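Local structure of transcription termination factor FttA (Methanosarcina mazei, 2XR1) at residues Q182-V186 / E635-L640; S336-H340 / V350-G354; S379-Y383 / H583-L589; A396-L400 / Q575-F580. The protein acts as a zinc-dependent metallo-beta-lactamase/beta-CASP ribonuclease and probably terminates transcription by cleaving nascent RNA where it leaves RNA polymerase. All coordinates share one frame; numbering follows the deposited sequence.

Interaction 1: Q182-V186 / E635-L640; sequences QWVRV and ETVRLL
Val186 and Val637 form an antiparallel hydrogen-bonded pair that joins the first strand of the metallo-beta-lactamase domain to its last, 636-638, at the edge of one of the two sheets of the alpha-beta/beta-alpha sandwich. Val186 N gives to Val637 O at 2.9 Å, and Val637 N returns the bond to Val186 O. The next pair, Arg185 and Arg638, is non-hydrogen-bonded and sends its side chains to the other face. Packing is tight on the valine side: Val186 CG2 meets Leu639 CD2 at 3.8 Å, and Val184 CB lies 4.2 Å from Leu639 CB. Ile378 and Thr376 of the second sheet close over these groups, so this is the interior of the sandwich. On the arginine face, the aliphatic part of Arg185 crosses the methyl CG2 of Thr636, with CD at 3.8 Å from it. The guanidinium continues to Glu231 of the second subunit, and the Thr636 backbone is hydrogen-bonded to that subunit, so the sheet edge also belongs to the dimer interface. The contact opens to solvent toward the C terminus, where Gln182 is exposed and Leu640 partly so, yet the backbone bonds continue. Val184 O holds Leu639 N at 2.9 Å and adds a weak bond from Leu640 N. Past that point the C-terminal carboxylate takes over as acceptor: Leu640 OXT receives Val184 N at 2.9 Å. The Arg638 chain, extended from CG to NE, ends in a salt bridge from NE to the same OXT at 3.0 Å, in the guanidinium plane.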
loop_
_atom_site.group_PDB
_atom_site.type_symbol
_atom_site.label_atom_id
_atom_site.label_comp_id
_atom_site.label_asym_id
_atom_site.label_seq_id
_atom_site.Cartn_x
_atom_site.Cartn_y
_atom_site.Cartn_z
ATOM N N GLN B 182 16.772 3.425 -0.988
ATOM C CA GLN B 182 16.575 2.479 0.068
ATOM C C GLN B 182 15.395 2.924 0.886
ATOM O O GLN B 182 15.238 4.123 1.162
ATOM C CB GLN B 182 17.842 2.225 0.905
ATOM C CG GLN B 182 18.758 3.431 1.176
ATOM C CD GLN B 182 20.243 3.030 1.343
ATOM O OE1 GLN B 182 20.654 1.919 0.966
ATOM N NE2 GLN B 182 21.045 3.938 1.893
ATOM N N TRP B 183 14.517 1.950 1.154
ATOM C CA TRP B 183 13.430 2.066 2.090
ATOM C C TRP B 183 12.921 0.667 2.418
ATOM O O TRP B 183 13.241 -0.313 1.723
ATOM C CB TRP B 183 12.302 2.950 1.574
ATOM C CG TRP B 183 11.888 2.755 0.174
ATOM C CD1 TRP B 183 12.195 3.548 -0.867
ATOM C CD2 TRP B 183 11.019 1.742 -0.339
ATOM N NE1 TRP B 183 11.605 3.094 -2.000
ATOM C CE2 TRP B 183 10.885 1.966 -1.697
ATOM C CE3 TRP B 183 10.350 0.669 0.225
ATOM C CZ2 TRP B 183 10.125 1.150 -2.505
ATOM C CZ3 TRP B 183 9.627 -0.154 -0.581
ATOM C CH2 TRP B 183 9.496 0.109 -1.930
ATOM N N VAL B 184 12.177 0.582 3.506
ATOM C CA VAL B 184 11.528 -0.633 3.895
ATOM C C VAL B 184 10.125 -0.260 4.386
ATOM O O VAL B 184 9.937 0.775 5.011
ATOM C CB VAL B 184 12.335 -1.324 5.043
ATOM C CG1 VAL B 184 11.829 -2.717 5.303
ATOM C CG2 VAL B 184 13.813 -1.354 4.667
ATOM N N ARG B 185 9.142 -1.094 4.079
ATOM C CA ARG B 185 7.804 -0.900 4.583
ATOM C C ARG B 185 7.030 -2.182 4.734
ATOM O O ARG B 185 7.347 -3.162 4.144
ATOM C CB ARG B 185 7.075 0.076 3.726
ATOM C CG ARG B 185 7.143 -0.216 2.288
ATOM C CD ARG B 185 6.583 0.947 1.510
ATOM N NE ARG B 185 6.258 0.474 0.186
ATOM C CZ ARG B 185 5.245 0.871 -0.555
ATOM N NH1 ARG B 185 4.385 1.790 -0.139
ATOM N NH2 ARG B 185 5.103 0.321 -1.737
ATOM N N VAL B 186 6.017 -2.159 5.571
ATOM C CA VAL B 186 5.137 -3.301 5.801
ATOM C C VAL B 186 3.693 -2.923 5.490
ATOM O O VAL B 186 3.200 -1.940 6.058
ATOM C CB VAL B 186 5.129 -3.642 7.258
ATOM C CG1 VAL B 186 4.140 -4.759 7.502
ATOM C CG2 VAL B 186 6.535 -3.962 7.744
ATOM N N GLU B 635 -3.313 -0.734 5.567
ATOM C CA GLU B 635 -2.360 0.348 5.799
ATOM C C GLU B 635 -0.937 -0.133 5.565
ATOM O O GLU B 635 -0.653 -1.315 5.669
ATOM C CB GLU B 635 -2.503 0.885 7.224
ATOM C CG GLU B 635 -3.909 1.458 7.501
ATOM C CD GLU B 635 -3.981 2.638 8.527
ATOM O OE1 GLU B 635 -3.303 2.558 9.573
ATOM O OE2 GLU B 635 -4.739 3.636 8.289
ATOM N N THR B 636 -0.052 0.767 5.171
ATOM C CA THR B 636 1.349 0.451 4.970
ATOM C C THR B 636 2.137 1.420 5.839
ATOM O O THR B 636 1.966 2.607 5.793
ATOM C CB THR B 636 1.829 0.607 3.486
ATOM O OG1 THR B 636 1.032 -0.200 2.643
ATOM C CG2 THR B 636 3.296 0.133 3.295
ATOM N N VAL B 637 3.039 0.881 6.618
ATOM C CA VAL B 637 3.880 1.657 7.480
ATOM C C VAL B 637 5.339 1.636 6.977
ATOM O O VAL B 637 5.866 0.598 6.569
ATOM C CB VAL B 637 3.816 1.025 8.841
ATOM C CG1 VAL B 637 5.016 1.408 9.623
ATOM C CG2 VAL B 637 2.537 1.431 9.532
ATOM N N ARG B 638 5.996 2.783 7.022
ATOM C CA ARG B 638 7.394 2.860 6.604
ATOM C C ARG B 638 8.335 2.701 7.793
ATOM O O ARG B 638 8.163 3.317 8.833
ATOM C CB ARG B 638 7.668 4.151 5.898
ATOM C CG ARG B 638 9.027 4.206 5.258
ATOM C CD ARG B 638 9.119 5.431 4.410
ATOM N NE ARG B 638 10.449 5.633 3.899
ATOM C CZ ARG B 638 10.763 6.643 3.116
ATOM N NH1 ARG B 638 9.849 7.554 2.754
ATOM N NH2 ARG B 638 11.997 6.718 2.646
ATOM N N LEU B 639 9.298 1.812 7.629
ATOM C CA LEU B 639 10.251 1.482 8.666
ATOM C C LEU B 639 11.554 2.243 8.473
ATOM O O LEU B 639 12.307 2.447 9.419
ATOM C CB LEU B 639 10.520 -0.014 8.621
ATOM C CG LEU B 639 9.534 -0.894 9.399
ATOM C CD1 LEU B 639 8.156 -0.477 9.243
ATOM C CD2 LEU B 639 9.689 -2.341 8.976
ATOM N N LEU B 640 11.811 2.664 7.239
ATOM C CA LEU B 640 13.056 3.320 6.856
ATOM C C LEU B 640 12.848 3.882 5.452
ATOM O O LEU B 640 13.384 4.940 5.043
ATOM C CB LEU B 640 14.178 2.291 6.790
ATOM C CG LEU B 640 15.655 2.679 6.647
ATOM C CD1 LEU B 640 16.233 1.922 5.458
ATOM C CD2 LEU B 640 15.888 4.153 6.461
ATOM O OXT LEU B 640 12.124 3.221 4.689
#

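Interaction 2: S336-H340 / V350-G354; sequences SAISH and VVFTG
Ser339 and Phe352 grip each other through both backbone bonds of an antiparallel hydrogen-bonded pair. Ser339 N reaches Phe352 O at 2.9 Å, and Phe352 N reaches Ser339 O at the same distance. The neighbouring pair, His340 and Val351, is non-hydrogen-bonded, and between the two Val351 CA leans on Ser339 O at 3.4 Å in a CA-H...O contact. Side chains on the Val351 face form the next layer. Val351 splits its methyls: CG1, anti to the backbone N (chi1 167°), touches Ile338 CG2 at 3.7 Å, while CG2, beside that N, meets His340 CD2 at 3.6 Å. The two side chains, His340 and Val351, cross at about a right angle, and His340 NE2 is tied to Arg373 O. These are the arms of the beta hairpin 337-343/348-352, in the middle of the second sheet of the metallo-beta-lactamase sandwich, with 323-329 beside one arm and 376-380 beside the other. On the face of Ser339 and Phe352, Ser339 packs on Leu325 and Phe327, and the Phe352 ring packs on Ile378. At the far end Ile338 CG1 rests 3.6 Å from Thr353 O, and Tyr592 of helix 586-594 covers both residues. Here the hairpin passes into zinc-site loops. Ser336 OG bonds to His332 N, the backbone of a zinc ligand. Thr353 OG1 gives to Gly354 O at 2.7 Å, just before the metal-bridging Asp355, and accepts from Glu380 N.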
loop_
_atom_site.group_PDB
_atom_site.type_symbol
_atom_site.label_atom_id
_atom_site.label_comp_id
_atom_site.label_asym_id
_atom_site.label_seq_id
_atom_site.Cartn_x
_atom_site.Cartn_y
_atom_site.Cartn_z
ATOM N N SER B 336 7.303 -23.618 15.451
ATOM C CA SER B 336 6.911 -22.195 15.358
ATOM C C SER B 336 8.145 -21.316 15.352
ATOM O O SER B 336 9.108 -21.543 16.064
ATOM C CB SER B 336 5.961 -21.770 16.487
ATOM O OG SER B 336 6.551 -21.781 17.807
ATOM N N ALA B 337 8.142 -20.308 14.525
ATOM C CA ALA B 337 9.343 -19.507 14.381
ATOM C C ALA B 337 9.043 -18.055 14.593
ATOM O O ALA B 337 7.938 -17.593 14.438
ATOM C CB ALA B 337 10.005 -19.732 13.035
ATOM N N ILE B 338 10.057 -17.379 15.041
ATOM C CA ILE B 338 10.141 -15.947 15.046
ATOM C C ILE B 338 11.013 -15.627 13.830
ATOM O O ILE B 338 12.038 -16.225 13.598
ATOM C CB ILE B 338 10.816 -15.477 16.373
ATOM C CG1 ILE B 338 9.777 -15.549 17.497
ATOM C CG2 ILE B 338 11.339 -14.083 16.212
ATOM C CD1 ILE B 338 10.376 -15.375 18.791
ATOM N N SER B 339 10.621 -14.657 13.060
ATOM C CA SER B 339 11.263 -14.411 11.803
ATOM C C SER B 339 12.041 -13.126 11.855
ATOM O O SER B 339 11.459 -12.084 12.000
ATOM C CB SER B 339 10.190 -14.381 10.756
ATOM O OG SER B 339 9.575 -15.674 10.779
ATOM N N HIS B 340 13.353 -13.224 11.783
ATOM C CA HIS B 340 14.203 -12.060 11.722
ATOM C C HIS B 340 14.663 -11.770 10.274
ATOM O O HIS B 340 15.232 -12.644 9.604
ATOM C CB HIS B 340 15.413 -12.298 12.639
ATOM C CG HIS B 340 16.383 -11.172 12.681
ATOM N ND1 HIS B 340 17.398 -11.034 11.765
ATOM C CD2 HIS B 340 16.503 -10.133 13.537
ATOM C CE1 HIS B 340 18.089 -9.944 12.044
ATOM N NE2 HIS B 340 17.562 -9.371 13.110
ATOM N N VAL B 350 14.074 -6.173 10.994
ATOM C CA VAL B 350 12.709 -6.215 11.459
ATOM C C VAL B 350 12.390 -7.641 11.887
ATOM O O VAL B 350 12.760 -8.575 11.202
ATOM C CB VAL B 350 11.684 -5.717 10.384
ATOM C CG1 VAL B 350 11.996 -6.272 9.070
ATOM C CG2 VAL B 350 10.283 -6.149 10.748
ATOM N N VAL B 351 11.714 -7.789 13.018
ATOM C CA VAL B 351 11.268 -9.078 13.500
ATOM C C VAL B 351 9.763 -9.236 13.474
ATOM O O VAL B 351 9.029 -8.412 13.979
ATOM C CB VAL B 351 11.734 -9.308 14.921
ATOM C CG1 VAL B 351 11.028 -10.463 15.493
ATOM C CG2 VAL B 351 13.271 -9.528 14.948
ATOM N N PHE B 352 9.299 -10.292 12.833
ATOM C CA PHE B 352 7.911 -10.639 12.885
ATOM C C PHE B 352 7.857 -11.756 13.846
ATOM O O PHE B 352 8.508 -12.737 13.611
ATOM C CB PHE B 352 7.439 -11.163 11.544
ATOM C CG PHE B 352 7.143 -10.093 10.554
ATOM C CD1 PHE B 352 8.175 -9.449 9.884
ATOM C CD2 PHE B 352 5.821 -9.739 10.252
ATOM C CE1 PHE B 352 7.911 -8.442 8.945
ATOM C CE2 PHE B 352 5.552 -8.743 9.328
ATOM C CZ PHE B 352 6.608 -8.090 8.665
ATOM N N THR B 353 7.062 -11.662 14.898
ATOM C CA THR B 353 7.092 -12.685 15.940
ATOM C C THR B 353 6.289 -13.876 15.560
ATOM O O THR B 353 6.573 -14.970 16.032
ATOM C CB THR B 353 6.533 -12.185 17.311
ATOM O OG1 THR B 353 5.182 -11.801 17.126
ATOM C CG2 THR B 353 7.312 -10.987 17.854
ATOM N N GLY B 354 5.283 -13.714 14.714
ATOM C CA GLY B 354 4.256 -14.772 14.553
ATOM C C GLY B 354 3.602 -14.926 15.928
ATOM O O GLY B 354 3.622 -13.979 16.740
#

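Interaction 3: S379-Y383 / H583-L589; sequences SEATY and HSDRRQL
Glu380 and His583 share a His-carboxylate hydrogen bond close to the zinc site; their sequence settings match motifs A and B of beta-CASP nucleases. Glu380 leaves the end of strand 376-380 with CG between the backbone N and the carbonyl carbon (chi1 65°), and its CB packs on Gly354 O. CG lies 4.3 Å from Leu589 CD2, which arrives from the helix 586-594. At the carboxylate the oxygens divide. OE2 takes His583 ND1 at 2.8 Å on its syn side, exactly in the imidazole plane, although carboxylate and ring stand 85° apart; Tyr356 N is a second donor to it. OE1 turns to the loop that follows, accepting Thr382 N and Thr382 OG1, plus a water that also links Tyr383 N to Ser584 O. Thr382 sits over one face of the histidine in a CH-pi contact, its CB 4.2 Å from the ring centroid, and its OG1 is also hydrogen-bonded to ND1 of the zinc ligand His607. Tyr383 CD1 lies 3.9 Å from His583 CB. Asp585 and Gln588 form a capping box: Asp585 OD1 receives Gln588 N at 2.8 Å, and Gln588 OE1 receives Asp585 N at 3.0 Å.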
loop_
_atom_site.group_PDB
_atom_site.type_symbol
_atom_site.label_atom_id
_atom_site.label_comp_id
_atom_site.label_asym_id
_atom_site.label_seq_id
_atom_site.Cartn_x
_atom_site.Cartn_y
_atom_site.Cartn_z
ATOM N N SER B 379 4.560 -7.636 16.558
ATOM C CA SER B 379 4.228 -8.646 17.558
ATOM C C SER B 379 2.773 -9.047 17.540
ATOM O O SER B 379 1.914 -8.225 17.291
ATOM C CB SER B 379 4.543 -8.106 18.950
ATOM O OG SER B 379 4.139 -9.042 19.935
ATOM N N GLU B 380 2.497 -10.287 17.892
ATOM C CA GLU B 380 1.120 -10.684 18.132
ATOM C C GLU B 380 0.651 -10.052 19.412
ATOM O O GLU B 380 1.475 -9.612 20.188
ATOM C CB GLU B 380 0.949 -12.194 18.291
ATOM C CG GLU B 380 1.636 -12.777 19.523
ATOM C CD GLU B 380 0.828 -13.869 20.136
ATOM O OE1 GLU B 380 -0.346 -13.579 20.499
ATOM O OE2 GLU B 380 1.347 -14.994 20.254
ATOM N N ALA B 381 -0.676 -10.041 19.615
ATOM C CA ALA B 381 -1.314 -9.394 20.754
ATOM C C ALA B 381 -2.548 -10.156 21.287
ATOM O O ALA B 381 -3.456 -9.542 21.767
ATOM C CB ALA B 381 -1.679 -7.934 20.392
ATOM N N THR B 382 -2.562 -11.482 21.207
ATOM C CA THR B 382 -3.780 -12.289 21.468
ATOM C C THR B 382 -4.267 -12.105 22.867
ATOM O O THR B 382 -5.453 -11.893 23.090
ATOM C CB THR B 382 -3.567 -13.780 21.264
ATOM O OG1 THR B 382 -2.911 -13.989 20.025
ATOM C CG2 THR B 382 -4.893 -14.527 21.249
ATOM N N TYR B 383 -3.345 -12.149 23.821
ATOM C CA TYR B 383 -3.679 -11.829 25.194
ATOM C C TYR B 383 -3.229 -10.404 25.548
ATOM O O TYR B 383 -2.747 -10.115 26.654
ATOM C CB TYR B 383 -3.070 -12.873 26.126
ATOM C CG TYR B 383 -3.778 -14.221 26.062
ATOM C CD1 TYR B 383 -3.627 -15.047 24.978
ATOM C CD2 TYR B 383 -4.583 -14.647 27.076
ATOM C CE1 TYR B 383 -4.260 -16.253 24.899
ATOM C CE2 TYR B 383 -5.219 -15.855 27.008
ATOM C CZ TYR B 383 -5.057 -16.658 25.917
ATOM O OH TYR B 383 -5.686 -17.864 25.883
ATOM N N HIS B 583 0.074 -19.284 23.788
ATOM C CA HIS B 583 0.426 -17.868 23.666
ATOM C C HIS B 583 0.902 -17.235 24.960
ATOM O O HIS B 583 0.494 -17.603 26.070
ATOM C CB HIS B 583 -0.785 -17.075 23.254
ATOM C CG HIS B 583 -1.297 -17.392 21.878
ATOM N ND1 HIS B 583 -0.785 -16.802 20.737
ATOM C CD2 HIS B 583 -2.321 -18.185 21.477
ATOM C CE1 HIS B 583 -1.480 -17.226 19.700
ATOM N NE2 HIS B 583 -2.424 -18.051 20.124
ATOM N N SER B 584 1.753 -16.244 24.803
ATOM C CA SER B 584 2.163 -15.395 25.870
ATOM C C SER B 584 0.958 -14.685 26.417
ATOM O O SER B 584 0.196 -14.130 25.661
ATOM C CB SER B 584 3.136 -14.344 25.328
ATOM O OG SER B 584 4.359 -14.917 25.019
ATOM N N ASP B 585 0.789 -14.671 27.732
ATOM C CA ASP B 585 -0.271 -13.867 28.332
ATOM C C ASP B 585 0.151 -12.384 28.329
ATOM O O ASP B 585 1.176 -12.033 27.737
ATOM C CB ASP B 585 -0.627 -14.381 29.731
ATOM C CG ASP B 585 0.393 -13.987 30.825
ATOM O OD1 ASP B 585 1.468 -13.417 30.496
ATOM O OD2 ASP B 585 0.113 -14.254 32.038
ATOM N N ARG B 586 -0.642 -11.525 28.959
ATOM C CA ARG B 586 -0.361 -10.092 28.926
ATOM C C ARG B 586 1.009 -9.790 29.518
ATOM O O ARG B 586 1.790 -9.116 28.909
ATOM C CB ARG B 586 -1.464 -9.311 29.638
ATOM C CG ARG B 586 -1.084 -7.931 30.072
ATOM C CD ARG B 586 -1.107 -6.909 28.934
ATOM N NE ARG B 586 -0.935 -5.597 29.525
ATOM C CZ ARG B 586 -1.306 -4.437 29.002
ATOM N NH1 ARG B 586 -1.903 -4.351 27.825
ATOM N NH2 ARG B 586 -1.085 -3.339 29.704
ATOM N N ARG B 587 1.300 -10.332 30.691
ATOM C CA ARG B 587 2.604 -10.164 31.322
ATOM C C ARG B 587 3.742 -10.588 30.363
ATOM O O ARG B 587 4.719 -9.895 30.163
ATOM C CB ARG B 587 2.697 -10.972 32.604
ATOM C CG ARG B 587 3.773 -10.453 33.565
ATOM C CD ARG B 587 4.061 -11.425 34.718
ATOM N NE ARG B 587 5.073 -12.419 34.328
ATOM C CZ ARG B 587 4.826 -13.706 34.022
ATOM N NH1 ARG B 587 3.577 -14.215 34.081
ATOM N NH2 ARG B 587 5.832 -14.504 33.668
ATOM N N GLN B 588 3.571 -11.729 29.734
ATOM C CA GLN B 588 4.628 -12.298 28.913
ATOM C C GLN B 588 4.858 -11.501 27.648
ATOM O O GLN B 588 5.997 -11.413 27.182
ATOM C CB GLN B 588 4.312 -13.764 28.621
ATOM C CG GLN B 588 4.610 -14.612 29.846
ATOM C CD GLN B 588 3.819 -15.906 29.908
ATOM O OE1 GLN B 588 3.001 -16.205 29.012
ATOM N NE2 GLN B 588 4.044 -16.686 30.977
ATOM N N LEU B 589 3.788 -10.951 27.075
ATOM C CA LEU B 589 3.920 -10.075 25.922
ATOM C C LEU B 589 4.793 -8.883 26.308
ATOM O O LEU B 589 5.733 -8.514 25.597
ATOM C CB LEU B 589 2.553 -9.617 25.433
ATOM C CG LEU B 589 1.746 -10.765 24.782
ATOM C CD1 LEU B 589 0.251 -10.450 24.592
ATOM C CD2 LEU B 589 2.387 -11.116 23.463
HETATM O O HOH W 1 -0.794 -13.330 23.330
#

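Interaction 4: A396-L400 / Q575-F580; sequences AEKHL and QVVDGF
Val577 is wedged against Ala396, His399 and Leu400, one turn of helix 393-409, its methyls split mainly between the helix backbone and the His399 ring. CG1, anti to the backbone N (chi1 -177°), lies 3.5 Å from Ala396 O and 4.4 Å from Leu400 CB. Phe580 enters the same apolar patch: its CZ is 4.0 Å from Leu400 CD2 and 4.2 Å from Ala396 CB, while Val577 O lies at the ring edge, in plane. Ala396 CB rests on Gly579 CA at 4.0 Å, where the backbone comes closest to the helix. Val427 and Val430 of helix 423-436 continue this core, touching Leu400 and Phe580 respectively. In the beta-CASP domain, to which the contact belongs, the helix packs against the outgoing end of strand 573-576, an edge strand of the six-stranded parallel sheet, and the chain then leads back toward the metallo-beta-lactamase domain. An inverse gamma turn centred on Asp578 makes the bend, with Gly579 N bonded to Val577 O; it brings Gly579 against Ala396 and Phe580 against Ala396 and Leu400. Outward from the core, the second methyl of Val577 meets an aromatic face. His399 stands with CG anti to the backbone N (chi1 -166°), which lays its ring over Val577 CG2 in a CH-pi contact, 3.8 Å from the centroid and 2° off the normal. On the partly exposed outer side the ring edge is directed at Gln575, whose amide plane is perpendicular to the imidazole, and His399 NE2 gives a weak hydrogen bond of 3.5 Å to Gln575 OE1.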
loop_
_atom_site.group_PDB
_atom_site.type_symbol
_atom_site.label_atom_id
_atom_site.label_comp_id
_atom_site.label_asym_id
_atom_site.label_seq_id
_atom_site.Cartn_x
_atom_site.Cartn_y
_atom_site.Cartn_z
ATOM N N ALA B 396 -2.473 -24.338 36.304
ATOM C CA ALA B 396 -3.414 -24.691 35.237
ATOM C C ALA B 396 -3.608 -26.188 35.237
ATOM O O ALA B 396 -4.710 -26.700 35.012
ATOM C CB ALA B 396 -2.880 -24.235 33.874
ATOM N N GLU B 397 -2.503 -26.886 35.483
ATOM C CA GLU B 397 -2.506 -28.334 35.533
ATOM C C GLU B 397 -3.393 -28.846 36.659
ATOM O O GLU B 397 -4.287 -29.653 36.408
ATOM C CB GLU B 397 -1.100 -28.857 35.692
ATOM C CG GLU B 397 -0.229 -28.615 34.466
ATOM C CD GLU B 397 1.139 -29.190 34.660
ATOM O OE1 GLU B 397 1.365 -29.813 35.741
ATOM O OE2 GLU B 397 1.971 -29.031 33.741
ATOM N N LYS B 398 -3.187 -28.337 37.870
ATOM C CA LYS B 398 -4.019 -28.768 38.993
ATOM C C LYS B 398 -5.485 -28.520 38.687
ATOM O O LYS B 398 -6.306 -29.380 38.925
ATOM C CB LYS B 398 -3.625 -28.100 40.317
ATOM C CG LYS B 398 -3.838 -28.998 41.564
ATOM N N HIS B 399 -5.786 -27.379 38.082
ATOM C CA HIS B 399 -7.155 -27.047 37.688
ATOM C C HIS B 399 -7.694 -28.042 36.692
ATOM O O HIS B 399 -8.779 -28.572 36.879
ATOM C CB HIS B 399 -7.243 -25.626 37.098
ATOM C CG HIS B 399 -8.641 -25.101 36.977
ATOM N ND1 HIS B 399 -8.911 -23.800 36.625
ATOM C CD2 HIS B 399 -9.842 -25.680 37.214
ATOM C CE1 HIS B 399 -10.218 -23.608 36.625
ATOM N NE2 HIS B 399 -10.803 -24.733 36.990
ATOM N N LEU B 400 -6.942 -28.323 35.631
ATOM C CA LEU B 400 -7.419 -29.329 34.685
ATOM C C LEU B 400 -7.667 -30.665 35.378
ATOM O O LEU B 400 -8.621 -31.334 35.068
ATOM C CB LEU B 400 -6.446 -29.532 33.538
ATOM C CG LEU B 400 -7.016 -30.396 32.409
ATOM C CD1 LEU B 400 -8.328 -29.787 31.974
ATOM C CD2 LEU B 400 -6.070 -30.511 31.244
ATOM N N GLN B 575 -16.319 -25.492 31.954
ATOM C CA GLN B 575 -15.215 -24.946 32.728
ATOM C C GLN B 575 -14.195 -24.379 31.784
ATOM O O GLN B 575 -14.041 -24.864 30.671
ATOM C CB GLN B 575 -14.600 -25.984 33.655
ATOM C CG GLN B 575 -15.513 -26.377 34.851
ATOM C CD GLN B 575 -15.145 -25.726 36.183
ATOM O OE1 GLN B 575 -14.203 -24.944 36.277
ATOM N NE2 GLN B 575 -15.872 -26.083 37.225
ATOM N N VAL B 576 -13.525 -23.320 32.212
ATOM C CA VAL B 576 -12.518 -22.666 31.405
ATOM C C VAL B 576 -11.188 -22.807 32.135
ATOM O O VAL B 576 -11.042 -22.340 33.261
ATOM C CB VAL B 576 -12.874 -21.171 31.210
ATOM C CG1 VAL B 576 -11.811 -20.480 30.412
ATOM C CG2 VAL B 576 -14.228 -21.025 30.519
ATOM N N VAL B 577 -10.229 -23.480 31.521
ATOM C CA VAL B 577 -8.906 -23.655 32.116
ATOM C C VAL B 577 -7.935 -23.127 31.091
ATOM O O VAL B 577 -7.346 -23.868 30.309
ATOM C CB VAL B 577 -8.627 -25.123 32.440
ATOM C CG1 VAL B 577 -7.290 -25.277 33.132
ATOM C CG2 VAL B 577 -9.758 -25.691 33.281
ATOM N N ASP B 578 -7.795 -21.819 31.063
ATOM C CA ASP B 578 -7.134 -21.164 29.949
ATOM C C ASP B 578 -5.653 -21.205 30.259
ATOM O O ASP B 578 -5.059 -20.193 30.628
ATOM C CB ASP B 578 -7.657 -19.723 29.794
ATOM C CG ASP B 578 -7.232 -19.052 28.480
ATOM O OD1 ASP B 578 -6.558 -19.681 27.646
ATOM O OD2 ASP B 578 -7.612 -17.861 28.265
ATOM N N GLY B 579 -5.056 -22.379 30.124
ATOM C CA GLY B 579 -3.634 -22.519 30.377
ATOM C C GLY B 579 -2.858 -23.223 29.286
ATOM O O GLY B 579 -1.693 -23.523 29.472
ATOM N N PHE B 580 -3.478 -23.480 28.145
ATOM C CA PHE B 580 -2.836 -24.302 27.145
ATOM C C PHE B 580 -2.926 -23.730 25.757
ATOM O O PHE B 580 -2.782 -24.459 24.781
ATOM C CB PHE B 580 -3.458 -25.685 27.177
ATOM C CG PHE B 580 -3.530 -26.256 28.552
ATOM C CD1 PHE B 580 -4.551 -25.889 29.403
ATOM C CD2 PHE B 580 -2.563 -27.126 29.010
ATOM C CE1 PHE B 580 -4.646 -26.412 30.693
ATOM C CE2 PHE B 580 -2.635 -27.651 30.283
ATOM C CZ PHE B 580 -3.690 -27.289 31.138
#

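In the fold
From the N terminus, past the KH domains, residues 182-186 open the outermost loop, which closes only at the C terminus in interaction 1; the other three contacts nest within it. Interaction 2 is the short local closure of a hairpin and ends before interaction 3 opens. Interaction 3, from 379-383 to 583-589, encloses interaction 4, in which the chain enters and leaves the beta-CASP domain; no two loops cross. Interactions 1 and 2 touch where Leu639 packs on Val350, joining the two sheets of the sandwich. Interactions 2 and 3 meet where neighbouring strands 348-352 and 376-380 end. Tyr383 OH probably bonds to Asp578 OD1 between interactions 3 and 4, linking the metallo-beta-lactamase and beta-CASP domains.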